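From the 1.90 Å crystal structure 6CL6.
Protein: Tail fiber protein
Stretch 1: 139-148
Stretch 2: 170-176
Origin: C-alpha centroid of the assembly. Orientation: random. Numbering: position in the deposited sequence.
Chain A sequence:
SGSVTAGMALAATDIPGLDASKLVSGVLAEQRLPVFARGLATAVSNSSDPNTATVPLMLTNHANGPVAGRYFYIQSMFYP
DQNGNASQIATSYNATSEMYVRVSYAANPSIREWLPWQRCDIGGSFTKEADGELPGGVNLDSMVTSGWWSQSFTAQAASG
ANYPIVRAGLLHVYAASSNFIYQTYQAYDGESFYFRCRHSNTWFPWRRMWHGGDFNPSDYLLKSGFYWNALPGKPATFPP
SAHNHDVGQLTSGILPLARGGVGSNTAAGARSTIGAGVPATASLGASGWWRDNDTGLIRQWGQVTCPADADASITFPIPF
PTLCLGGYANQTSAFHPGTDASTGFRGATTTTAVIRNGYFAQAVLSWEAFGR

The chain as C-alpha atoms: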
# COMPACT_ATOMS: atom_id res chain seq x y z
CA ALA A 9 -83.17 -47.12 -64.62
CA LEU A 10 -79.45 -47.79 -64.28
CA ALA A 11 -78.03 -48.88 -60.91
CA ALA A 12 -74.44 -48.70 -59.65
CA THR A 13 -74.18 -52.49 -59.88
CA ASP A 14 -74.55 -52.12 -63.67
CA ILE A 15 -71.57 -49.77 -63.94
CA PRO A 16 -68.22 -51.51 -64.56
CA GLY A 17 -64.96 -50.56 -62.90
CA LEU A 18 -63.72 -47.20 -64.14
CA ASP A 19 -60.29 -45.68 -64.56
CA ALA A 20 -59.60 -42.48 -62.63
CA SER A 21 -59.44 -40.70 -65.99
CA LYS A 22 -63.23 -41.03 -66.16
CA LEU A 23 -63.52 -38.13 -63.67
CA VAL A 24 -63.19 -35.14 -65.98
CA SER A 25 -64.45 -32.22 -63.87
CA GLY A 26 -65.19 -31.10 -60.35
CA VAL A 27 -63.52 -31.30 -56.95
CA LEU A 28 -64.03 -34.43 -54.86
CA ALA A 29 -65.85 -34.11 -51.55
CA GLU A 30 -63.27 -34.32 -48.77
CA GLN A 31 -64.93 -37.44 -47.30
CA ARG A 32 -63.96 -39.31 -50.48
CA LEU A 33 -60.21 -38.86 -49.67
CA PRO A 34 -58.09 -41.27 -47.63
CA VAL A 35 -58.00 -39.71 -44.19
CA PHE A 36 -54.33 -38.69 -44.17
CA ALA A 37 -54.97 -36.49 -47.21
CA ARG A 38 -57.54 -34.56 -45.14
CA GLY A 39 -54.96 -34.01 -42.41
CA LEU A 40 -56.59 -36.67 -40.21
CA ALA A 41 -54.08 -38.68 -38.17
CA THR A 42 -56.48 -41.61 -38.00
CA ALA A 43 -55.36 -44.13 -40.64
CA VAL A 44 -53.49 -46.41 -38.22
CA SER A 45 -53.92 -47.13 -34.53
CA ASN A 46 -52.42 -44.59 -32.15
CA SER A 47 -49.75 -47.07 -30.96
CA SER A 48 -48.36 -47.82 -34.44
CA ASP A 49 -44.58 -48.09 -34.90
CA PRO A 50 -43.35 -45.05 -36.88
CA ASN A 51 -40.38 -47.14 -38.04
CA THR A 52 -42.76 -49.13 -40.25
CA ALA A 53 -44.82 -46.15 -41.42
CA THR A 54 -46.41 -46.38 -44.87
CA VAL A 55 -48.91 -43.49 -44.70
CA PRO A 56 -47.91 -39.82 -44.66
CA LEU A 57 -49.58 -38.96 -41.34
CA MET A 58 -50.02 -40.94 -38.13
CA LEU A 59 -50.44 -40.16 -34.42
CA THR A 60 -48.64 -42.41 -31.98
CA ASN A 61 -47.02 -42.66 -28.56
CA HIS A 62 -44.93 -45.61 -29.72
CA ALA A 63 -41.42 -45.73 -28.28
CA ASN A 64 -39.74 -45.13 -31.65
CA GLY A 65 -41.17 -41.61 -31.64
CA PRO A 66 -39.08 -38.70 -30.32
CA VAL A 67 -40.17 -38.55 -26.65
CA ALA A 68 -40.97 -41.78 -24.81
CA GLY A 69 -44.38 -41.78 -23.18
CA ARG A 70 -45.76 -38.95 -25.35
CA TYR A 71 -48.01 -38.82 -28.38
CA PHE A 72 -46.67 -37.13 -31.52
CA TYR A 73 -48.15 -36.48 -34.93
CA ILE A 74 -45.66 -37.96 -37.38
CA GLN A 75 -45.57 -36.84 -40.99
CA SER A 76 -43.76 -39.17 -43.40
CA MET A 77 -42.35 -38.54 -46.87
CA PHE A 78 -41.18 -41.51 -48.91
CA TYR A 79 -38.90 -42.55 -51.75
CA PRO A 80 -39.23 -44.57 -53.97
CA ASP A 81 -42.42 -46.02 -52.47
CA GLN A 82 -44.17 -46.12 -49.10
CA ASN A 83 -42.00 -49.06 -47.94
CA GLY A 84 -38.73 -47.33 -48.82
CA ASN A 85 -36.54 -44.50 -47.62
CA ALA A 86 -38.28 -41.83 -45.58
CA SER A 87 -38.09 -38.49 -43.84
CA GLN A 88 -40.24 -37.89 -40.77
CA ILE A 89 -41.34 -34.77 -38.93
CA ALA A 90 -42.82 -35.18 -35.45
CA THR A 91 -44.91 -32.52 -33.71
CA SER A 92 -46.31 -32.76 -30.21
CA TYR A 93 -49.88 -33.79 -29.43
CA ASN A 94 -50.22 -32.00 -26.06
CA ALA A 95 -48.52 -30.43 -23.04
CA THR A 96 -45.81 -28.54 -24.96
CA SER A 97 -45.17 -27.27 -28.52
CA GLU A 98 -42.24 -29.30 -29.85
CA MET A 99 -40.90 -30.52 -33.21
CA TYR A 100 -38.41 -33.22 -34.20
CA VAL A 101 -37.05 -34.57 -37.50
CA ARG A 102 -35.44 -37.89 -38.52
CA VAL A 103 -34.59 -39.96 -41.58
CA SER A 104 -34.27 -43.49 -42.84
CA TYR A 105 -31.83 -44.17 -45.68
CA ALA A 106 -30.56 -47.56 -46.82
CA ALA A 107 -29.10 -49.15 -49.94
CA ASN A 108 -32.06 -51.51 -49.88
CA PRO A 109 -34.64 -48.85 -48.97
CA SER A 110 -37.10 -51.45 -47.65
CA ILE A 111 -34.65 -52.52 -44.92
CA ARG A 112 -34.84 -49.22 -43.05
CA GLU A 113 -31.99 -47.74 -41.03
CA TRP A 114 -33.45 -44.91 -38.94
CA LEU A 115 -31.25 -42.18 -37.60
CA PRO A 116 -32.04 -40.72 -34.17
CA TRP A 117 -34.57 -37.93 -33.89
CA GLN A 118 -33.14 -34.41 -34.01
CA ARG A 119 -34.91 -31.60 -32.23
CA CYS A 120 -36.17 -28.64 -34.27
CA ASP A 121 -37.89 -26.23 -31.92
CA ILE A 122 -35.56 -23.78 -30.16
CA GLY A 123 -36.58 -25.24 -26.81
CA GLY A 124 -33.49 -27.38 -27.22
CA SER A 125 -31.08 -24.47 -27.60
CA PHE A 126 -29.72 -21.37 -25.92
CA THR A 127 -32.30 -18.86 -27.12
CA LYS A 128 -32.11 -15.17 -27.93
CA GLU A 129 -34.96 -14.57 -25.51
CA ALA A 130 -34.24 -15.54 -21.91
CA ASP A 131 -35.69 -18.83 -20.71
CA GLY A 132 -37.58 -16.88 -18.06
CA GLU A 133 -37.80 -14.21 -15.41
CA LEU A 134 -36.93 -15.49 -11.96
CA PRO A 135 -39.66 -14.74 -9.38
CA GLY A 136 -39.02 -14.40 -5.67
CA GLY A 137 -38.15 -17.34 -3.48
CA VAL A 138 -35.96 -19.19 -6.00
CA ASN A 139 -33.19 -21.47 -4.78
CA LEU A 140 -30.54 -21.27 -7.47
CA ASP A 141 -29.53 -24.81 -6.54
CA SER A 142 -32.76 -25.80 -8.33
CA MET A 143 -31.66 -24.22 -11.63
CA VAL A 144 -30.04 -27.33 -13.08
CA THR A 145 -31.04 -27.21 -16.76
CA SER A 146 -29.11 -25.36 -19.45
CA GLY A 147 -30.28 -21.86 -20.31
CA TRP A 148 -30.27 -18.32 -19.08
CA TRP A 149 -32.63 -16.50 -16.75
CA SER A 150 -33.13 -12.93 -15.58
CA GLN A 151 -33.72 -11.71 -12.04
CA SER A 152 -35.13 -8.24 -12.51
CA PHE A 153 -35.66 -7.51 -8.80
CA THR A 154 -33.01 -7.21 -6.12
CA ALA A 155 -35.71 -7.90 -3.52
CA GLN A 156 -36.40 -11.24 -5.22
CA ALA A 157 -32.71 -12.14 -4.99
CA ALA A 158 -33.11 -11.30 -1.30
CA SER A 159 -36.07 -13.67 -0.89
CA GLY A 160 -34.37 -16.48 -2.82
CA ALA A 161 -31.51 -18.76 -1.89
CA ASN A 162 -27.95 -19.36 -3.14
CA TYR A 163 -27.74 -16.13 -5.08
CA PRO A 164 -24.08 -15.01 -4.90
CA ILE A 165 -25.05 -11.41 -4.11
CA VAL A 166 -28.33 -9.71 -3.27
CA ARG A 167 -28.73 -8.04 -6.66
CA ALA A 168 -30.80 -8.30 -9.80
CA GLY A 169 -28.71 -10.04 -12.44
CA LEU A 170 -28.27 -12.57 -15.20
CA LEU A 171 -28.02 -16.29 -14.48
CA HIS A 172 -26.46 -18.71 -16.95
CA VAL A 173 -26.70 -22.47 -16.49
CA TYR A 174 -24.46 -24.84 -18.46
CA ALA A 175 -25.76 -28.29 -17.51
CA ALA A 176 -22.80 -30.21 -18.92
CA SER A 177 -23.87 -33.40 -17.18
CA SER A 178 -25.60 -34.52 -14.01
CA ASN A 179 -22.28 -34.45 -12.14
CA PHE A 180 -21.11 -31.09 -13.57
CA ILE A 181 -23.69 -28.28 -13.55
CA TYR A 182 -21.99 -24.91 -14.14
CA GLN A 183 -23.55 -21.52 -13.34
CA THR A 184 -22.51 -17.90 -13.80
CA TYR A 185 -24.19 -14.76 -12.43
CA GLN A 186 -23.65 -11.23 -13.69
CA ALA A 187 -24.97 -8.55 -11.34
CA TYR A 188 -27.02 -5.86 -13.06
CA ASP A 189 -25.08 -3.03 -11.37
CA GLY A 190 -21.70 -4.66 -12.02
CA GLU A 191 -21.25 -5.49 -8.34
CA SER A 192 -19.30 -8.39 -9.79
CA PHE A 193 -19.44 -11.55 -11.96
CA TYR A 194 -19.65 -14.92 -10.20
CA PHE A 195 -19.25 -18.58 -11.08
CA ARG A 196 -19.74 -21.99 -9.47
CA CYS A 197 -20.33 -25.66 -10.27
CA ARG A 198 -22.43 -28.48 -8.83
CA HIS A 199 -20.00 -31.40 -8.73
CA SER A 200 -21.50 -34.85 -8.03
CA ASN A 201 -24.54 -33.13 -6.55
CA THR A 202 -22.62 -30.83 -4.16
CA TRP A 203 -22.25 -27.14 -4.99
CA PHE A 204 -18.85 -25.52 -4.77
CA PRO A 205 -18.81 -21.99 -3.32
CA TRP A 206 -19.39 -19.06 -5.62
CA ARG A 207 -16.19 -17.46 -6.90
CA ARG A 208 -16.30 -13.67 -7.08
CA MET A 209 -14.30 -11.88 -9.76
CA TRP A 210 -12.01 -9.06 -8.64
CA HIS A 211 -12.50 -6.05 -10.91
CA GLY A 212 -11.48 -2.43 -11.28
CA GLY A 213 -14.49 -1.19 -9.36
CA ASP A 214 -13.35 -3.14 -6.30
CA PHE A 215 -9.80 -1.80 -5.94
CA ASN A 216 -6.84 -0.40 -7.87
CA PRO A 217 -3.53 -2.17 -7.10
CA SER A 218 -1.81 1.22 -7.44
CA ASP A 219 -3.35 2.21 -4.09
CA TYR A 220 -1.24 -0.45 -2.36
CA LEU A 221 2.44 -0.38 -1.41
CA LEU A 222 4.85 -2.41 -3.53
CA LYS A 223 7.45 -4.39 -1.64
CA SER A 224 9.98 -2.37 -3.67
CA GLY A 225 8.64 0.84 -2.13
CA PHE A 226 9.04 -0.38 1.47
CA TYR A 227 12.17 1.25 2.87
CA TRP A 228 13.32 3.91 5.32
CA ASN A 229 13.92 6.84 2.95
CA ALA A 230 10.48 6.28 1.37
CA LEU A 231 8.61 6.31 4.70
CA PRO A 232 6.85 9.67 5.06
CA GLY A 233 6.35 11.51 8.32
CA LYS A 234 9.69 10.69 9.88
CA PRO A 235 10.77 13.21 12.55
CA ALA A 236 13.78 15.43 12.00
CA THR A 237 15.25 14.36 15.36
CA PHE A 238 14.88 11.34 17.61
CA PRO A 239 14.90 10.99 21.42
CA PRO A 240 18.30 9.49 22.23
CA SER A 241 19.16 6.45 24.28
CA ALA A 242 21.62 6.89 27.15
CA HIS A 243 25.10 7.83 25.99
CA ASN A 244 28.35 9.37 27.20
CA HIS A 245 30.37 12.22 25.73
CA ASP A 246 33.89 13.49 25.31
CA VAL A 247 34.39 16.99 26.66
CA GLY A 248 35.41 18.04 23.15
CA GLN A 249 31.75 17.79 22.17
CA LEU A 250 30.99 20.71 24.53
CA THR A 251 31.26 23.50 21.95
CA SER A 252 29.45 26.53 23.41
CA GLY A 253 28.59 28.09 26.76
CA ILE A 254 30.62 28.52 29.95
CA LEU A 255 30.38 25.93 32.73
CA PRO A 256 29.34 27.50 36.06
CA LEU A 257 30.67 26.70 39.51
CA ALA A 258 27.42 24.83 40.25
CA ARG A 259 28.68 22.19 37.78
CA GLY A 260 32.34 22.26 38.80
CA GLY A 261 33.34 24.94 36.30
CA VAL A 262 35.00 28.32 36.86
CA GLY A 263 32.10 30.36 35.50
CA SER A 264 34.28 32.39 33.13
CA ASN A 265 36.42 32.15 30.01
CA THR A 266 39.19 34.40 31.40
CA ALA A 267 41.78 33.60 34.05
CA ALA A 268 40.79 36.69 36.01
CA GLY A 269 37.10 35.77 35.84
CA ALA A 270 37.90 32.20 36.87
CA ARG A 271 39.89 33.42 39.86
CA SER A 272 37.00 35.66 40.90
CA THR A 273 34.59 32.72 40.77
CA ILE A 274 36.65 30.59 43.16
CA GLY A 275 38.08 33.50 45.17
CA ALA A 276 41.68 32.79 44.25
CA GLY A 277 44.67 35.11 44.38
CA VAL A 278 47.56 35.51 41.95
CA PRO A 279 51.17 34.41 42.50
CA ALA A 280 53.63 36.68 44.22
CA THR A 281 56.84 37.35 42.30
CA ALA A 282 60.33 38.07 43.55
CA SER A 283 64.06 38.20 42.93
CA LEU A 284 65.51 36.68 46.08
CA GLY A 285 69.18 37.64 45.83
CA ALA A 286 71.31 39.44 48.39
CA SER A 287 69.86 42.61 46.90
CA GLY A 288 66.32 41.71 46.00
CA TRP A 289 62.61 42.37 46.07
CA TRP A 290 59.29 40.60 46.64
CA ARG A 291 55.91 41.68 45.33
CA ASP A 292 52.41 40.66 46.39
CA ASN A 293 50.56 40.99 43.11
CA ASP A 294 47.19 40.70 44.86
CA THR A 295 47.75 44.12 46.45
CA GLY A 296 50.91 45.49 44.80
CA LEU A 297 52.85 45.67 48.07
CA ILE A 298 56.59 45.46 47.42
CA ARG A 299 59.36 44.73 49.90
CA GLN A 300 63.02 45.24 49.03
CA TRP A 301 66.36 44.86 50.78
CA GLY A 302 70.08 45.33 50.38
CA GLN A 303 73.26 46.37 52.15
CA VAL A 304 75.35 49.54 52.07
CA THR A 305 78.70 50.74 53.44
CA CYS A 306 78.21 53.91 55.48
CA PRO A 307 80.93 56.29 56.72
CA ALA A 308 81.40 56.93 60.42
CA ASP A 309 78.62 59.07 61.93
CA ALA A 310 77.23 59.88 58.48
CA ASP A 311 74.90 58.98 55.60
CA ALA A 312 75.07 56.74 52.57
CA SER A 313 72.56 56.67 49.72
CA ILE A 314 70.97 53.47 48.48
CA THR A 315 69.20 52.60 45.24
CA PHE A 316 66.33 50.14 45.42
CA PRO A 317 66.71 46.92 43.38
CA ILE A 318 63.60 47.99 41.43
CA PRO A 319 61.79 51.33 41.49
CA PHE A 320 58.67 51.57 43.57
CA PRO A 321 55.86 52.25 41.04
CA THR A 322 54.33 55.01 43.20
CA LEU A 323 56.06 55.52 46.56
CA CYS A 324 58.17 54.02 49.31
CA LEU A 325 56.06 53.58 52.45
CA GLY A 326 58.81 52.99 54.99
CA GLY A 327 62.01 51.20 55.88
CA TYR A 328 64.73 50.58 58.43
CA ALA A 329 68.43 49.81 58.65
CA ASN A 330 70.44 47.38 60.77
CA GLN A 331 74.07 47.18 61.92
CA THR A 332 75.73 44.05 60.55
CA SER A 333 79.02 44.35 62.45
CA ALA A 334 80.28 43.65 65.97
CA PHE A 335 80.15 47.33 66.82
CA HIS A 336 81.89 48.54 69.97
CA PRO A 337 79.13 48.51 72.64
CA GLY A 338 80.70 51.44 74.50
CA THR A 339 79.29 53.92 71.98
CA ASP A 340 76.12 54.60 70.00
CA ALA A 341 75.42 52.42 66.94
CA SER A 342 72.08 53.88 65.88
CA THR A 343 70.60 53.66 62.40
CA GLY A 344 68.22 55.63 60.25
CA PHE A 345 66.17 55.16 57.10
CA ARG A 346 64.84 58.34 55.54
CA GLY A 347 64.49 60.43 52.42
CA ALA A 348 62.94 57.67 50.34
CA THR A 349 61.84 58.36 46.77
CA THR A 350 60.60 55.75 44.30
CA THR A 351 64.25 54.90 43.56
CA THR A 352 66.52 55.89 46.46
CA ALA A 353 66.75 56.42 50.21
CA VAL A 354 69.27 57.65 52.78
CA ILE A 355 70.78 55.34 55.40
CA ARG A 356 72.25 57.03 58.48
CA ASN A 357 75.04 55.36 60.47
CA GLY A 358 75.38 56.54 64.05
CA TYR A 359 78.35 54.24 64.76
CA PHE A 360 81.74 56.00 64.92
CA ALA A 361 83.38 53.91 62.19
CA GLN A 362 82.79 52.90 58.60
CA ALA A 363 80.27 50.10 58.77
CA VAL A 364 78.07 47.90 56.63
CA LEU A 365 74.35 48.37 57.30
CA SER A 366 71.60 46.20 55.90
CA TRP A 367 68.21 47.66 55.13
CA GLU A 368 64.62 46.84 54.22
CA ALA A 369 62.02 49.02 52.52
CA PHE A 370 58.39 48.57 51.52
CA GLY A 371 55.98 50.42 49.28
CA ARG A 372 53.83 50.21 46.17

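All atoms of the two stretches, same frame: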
# COMPACT_ATOMS: atom_id res chain seq x y z
N ASN A 139 -34.47 -20.90 -5.19
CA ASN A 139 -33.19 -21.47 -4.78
C ASN A 139 -32.39 -21.79 -6.05
O ASN A 139 -32.79 -22.66 -6.85
CB ASN A 139 -33.43 -22.71 -3.94
CG ASN A 139 -32.15 -23.26 -3.35
OD1 ASN A 139 -31.01 -22.95 -3.78
ND2 ASN A 139 -32.31 -24.07 -2.32
N LEU A 140 -31.29 -21.07 -6.25
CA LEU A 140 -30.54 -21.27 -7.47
C LEU A 140 -29.99 -22.67 -7.59
O LEU A 140 -29.65 -23.09 -8.70
CB LEU A 140 -29.39 -20.26 -7.60
CG LEU A 140 -29.81 -18.80 -7.70
CD1 LEU A 140 -28.65 -17.95 -8.19
CD2 LEU A 140 -31.01 -18.57 -8.61
N ASP A 141 -29.90 -23.41 -6.47
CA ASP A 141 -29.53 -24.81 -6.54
C ASP A 141 -30.54 -25.62 -7.35
O ASP A 141 -30.23 -26.74 -7.77
CB ASP A 141 -29.44 -25.43 -5.12
CG ASP A 141 -28.20 -25.02 -4.36
OD1 ASP A 141 -27.46 -24.14 -4.82
OD2 ASP A 141 -27.93 -25.60 -3.24
N SER A 142 -31.74 -25.10 -7.54
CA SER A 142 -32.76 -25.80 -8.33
C SER A 142 -32.66 -25.51 -9.82
O SER A 142 -33.40 -26.09 -10.61
CB SER A 142 -34.16 -25.42 -7.83
OG SER A 142 -34.49 -24.09 -8.25
N MET A 143 -31.79 -24.60 -10.22
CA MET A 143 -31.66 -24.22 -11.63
C MET A 143 -30.57 -25.09 -12.25
O MET A 143 -29.39 -24.73 -12.33
CB MET A 143 -31.35 -22.74 -11.74
CG MET A 143 -32.38 -21.84 -11.09
SD MET A 143 -34.04 -21.97 -11.77
CE MET A 143 -33.77 -21.25 -13.41
N VAL A 144 -31.00 -26.29 -12.68
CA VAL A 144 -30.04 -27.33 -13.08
C VAL A 144 -30.20 -27.74 -14.53
O VAL A 144 -29.72 -28.79 -14.94
CB VAL A 144 -30.15 -28.55 -12.14
CG1 VAL A 144 -29.65 -28.19 -10.74
CG2 VAL A 144 -31.59 -29.03 -12.07
N THR A 145 -30.90 -26.95 -15.32
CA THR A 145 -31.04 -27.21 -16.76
C THR A 145 -30.46 -26.05 -17.57
O THR A 145 -30.56 -24.89 -17.16
CB THR A 145 -32.53 -27.48 -17.14
OG1 THR A 145 -33.26 -26.26 -17.15
CG2 THR A 145 -33.15 -28.43 -16.16
N SER A 146 -29.84 -26.37 -18.69
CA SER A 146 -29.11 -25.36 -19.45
C SER A 146 -30.02 -24.25 -19.92
O SER A 146 -31.16 -24.49 -20.31
CB SER A 146 -28.43 -26.01 -20.66
OG SER A 146 -27.40 -26.85 -20.29
N GLY A 147 -29.51 -23.03 -19.90
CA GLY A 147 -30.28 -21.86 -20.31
C GLY A 147 -29.80 -20.59 -19.64
O GLY A 147 -28.73 -20.56 -19.02
N TRP A 148 -30.57 -19.54 -19.80
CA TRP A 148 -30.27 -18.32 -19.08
C TRP A 148 -31.57 -17.68 -18.61
O TRP A 148 -32.59 -17.73 -19.29
CB TRP A 148 -29.44 -17.32 -19.90
CG TRP A 148 -30.00 -16.87 -21.20
CD1 TRP A 148 -30.21 -17.64 -22.30
CD2 TRP A 148 -30.36 -15.55 -21.57
NE1 TRP A 148 -30.70 -16.87 -23.32
CE2 TRP A 148 -30.79 -15.58 -22.91
CE3 TRP A 148 -30.35 -14.32 -20.90
CZ2 TRP A 148 -31.21 -14.45 -23.58
CZ3 TRP A 148 -30.76 -13.20 -21.56
CH2 TRP A 148 -31.21 -13.28 -22.89
N LEU A 170 -28.12 -11.56 -14.16
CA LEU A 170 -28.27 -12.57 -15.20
C LEU A 170 -27.64 -13.89 -14.80
O LEU A 170 -26.42 -13.98 -14.62
CB LEU A 170 -27.64 -12.08 -16.51
CG LEU A 170 -28.06 -12.83 -17.75
CD1 LEU A 170 -29.53 -12.73 -18.01
CD2 LEU A 170 -27.28 -12.30 -18.93
N LEU A 171 -28.47 -14.93 -14.74
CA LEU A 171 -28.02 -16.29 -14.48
C LEU A 171 -27.86 -17.09 -15.75
O LEU A 171 -28.81 -17.18 -16.54
CB LEU A 171 -28.99 -17.04 -13.57
CG LEU A 171 -28.73 -18.51 -13.29
CD1 LEU A 171 -27.52 -18.64 -12.36
CD2 LEU A 171 -29.92 -19.17 -12.65
N HIS A 172 -26.68 -17.70 -15.92
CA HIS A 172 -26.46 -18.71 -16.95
C HIS A 172 -26.29 -20.08 -16.31
O HIS A 172 -25.62 -20.22 -15.28
CB HIS A 172 -25.22 -18.43 -17.80
CG HIS A 172 -25.46 -17.53 -18.96
ND1 HIS A 172 -25.38 -16.16 -18.86
CD2 HIS A 172 -25.76 -17.80 -20.25
CE1 HIS A 172 -25.61 -15.62 -20.04
NE2 HIS A 172 -25.86 -16.59 -20.90
N VAL A 173 -26.90 -21.10 -16.91
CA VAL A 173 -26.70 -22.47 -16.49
C VAL A 173 -26.18 -23.26 -17.68
O VAL A 173 -26.83 -23.32 -18.73
CB VAL A 173 -28.00 -23.09 -15.96
CG1 VAL A 173 -27.73 -24.52 -15.48
CG2 VAL A 173 -28.62 -22.26 -14.89
N TYR A 174 -25.03 -23.90 -17.50
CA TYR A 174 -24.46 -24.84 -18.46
C TYR A 174 -24.48 -26.22 -17.81
O TYR A 174 -23.54 -26.62 -17.11
CB TYR A 174 -23.06 -24.42 -18.89
CG TYR A 174 -22.98 -22.97 -19.30
CD1 TYR A 174 -23.46 -22.54 -20.53
CD2 TYR A 174 -22.39 -22.04 -18.47
CE1 TYR A 174 -23.37 -21.25 -20.91
CE2 TYR A 174 -22.30 -20.73 -18.84
CZ TYR A 174 -22.80 -20.33 -20.08
OH TYR A 174 -22.70 -19.04 -20.49
N ALA A 175 -25.56 -26.96 -18.10
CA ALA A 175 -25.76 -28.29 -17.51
C ALA A 175 -24.98 -29.30 -18.35
O ALA A 175 -25.53 -30.04 -19.20
CB ALA A 175 -27.24 -28.60 -17.42
N ALA A 176 -23.67 -29.33 -18.13
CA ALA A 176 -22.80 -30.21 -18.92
C ALA A 176 -23.19 -31.65 -18.74
O ALA A 176 -23.31 -32.40 -19.72
CB ALA A 176 -21.34 -30.01 -18.55

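The firmest link between the two stretches is a reciprocal pair of backbone hydrogen bonds between Gly147 and Val173. Val173 N donates to Gly147 O at 2.8 Å with an N-H...O angle of 176°, essentially linear, and Gly147 N donates to Val173 O at 2.9 Å and 159°. Two such bonds between the same residues define an antiparallel hydrogen-bonded pair, here with the CA atoms of Gly147 and Val173 5.3 Å apart. The next pair, Trp148 with His172, is of the non-hydrogen-bonded kind, and its CA atoms approach to 4.4 Å, as expected for a pair with no backbone hydrogen bonds directly between its two residues.

A third hydrogen bond extends the pairing beyond the regular bridge. Ala175 N donates to Ser146 OG at 2.9 Å and 149°, so a side-chain oxygen receives the amide. Serine suits the position because its short side chain, with chi1 at -69° (m), places OG within reach of the neighbouring strand although the CA-to-CB bond points sideways. Three CA-H...O contacts supplement these bonds: Ser146 CA to Val173 O at 3.1 Å, Trp148 CA to Leu171 O at 3.1 Å, and His172 CA to Gly147 O at 3.6 Å.

Gly147 takes phi/psi of 153/-170, a conformation in which a CB would be jammed against the carbonyl oxygen of Ser146. The backbone itself therefore calls for glycine. An ideal CB would lie 5.2 Å from Val173 O, so it is the local chain geometry, rather than crowding by that oxygen, that accounts for the residue type.

Trp148 and His172 project from the same face of the sheet. Trp148 CB sits over a face of the imidazole, 3.9 Å from the His172 ring centroid and 18° off the ring normal, which satisfies the geometry of a CH-pi contact. The five-membered ring of Trp148 is nearly parallel to the His172 ring, at 13°, but their centroids are 5.4 Å apart and the rings are slid so far that they barely overlap. Leu170 meets the indole at its edge, with Leu170 CD1 3.4 Å from Trp148 CE3; its CA-to-CB bond points sideways, but the end of the side chain comes nearer.

A second apolar cluster forms where the loop and 3-10 segment of the first stretch cover the strand. Leu171 CD2 lies 4.2 Å from Leu140 CD2 and 4.0 Å from Met143 CB, while Val173 CG2 lies 4.2 Å from Met143 CB. Val173 CG1 also packs against the loop backbone, 3.6 Å from Met143 O and 3.3 Å from Thr145 O, so the branched valine touches both side chain and main chain. The small Ala175 fits close to the turn, its CB 3.5 Å from Val144 O and 3.4 Å from Ser146 OG. Val173, Trp148 and Leu171 have the most area covered by the opposing stretch, 88, 84 and 80 Å², within a total of 554 Å² buried over both sides.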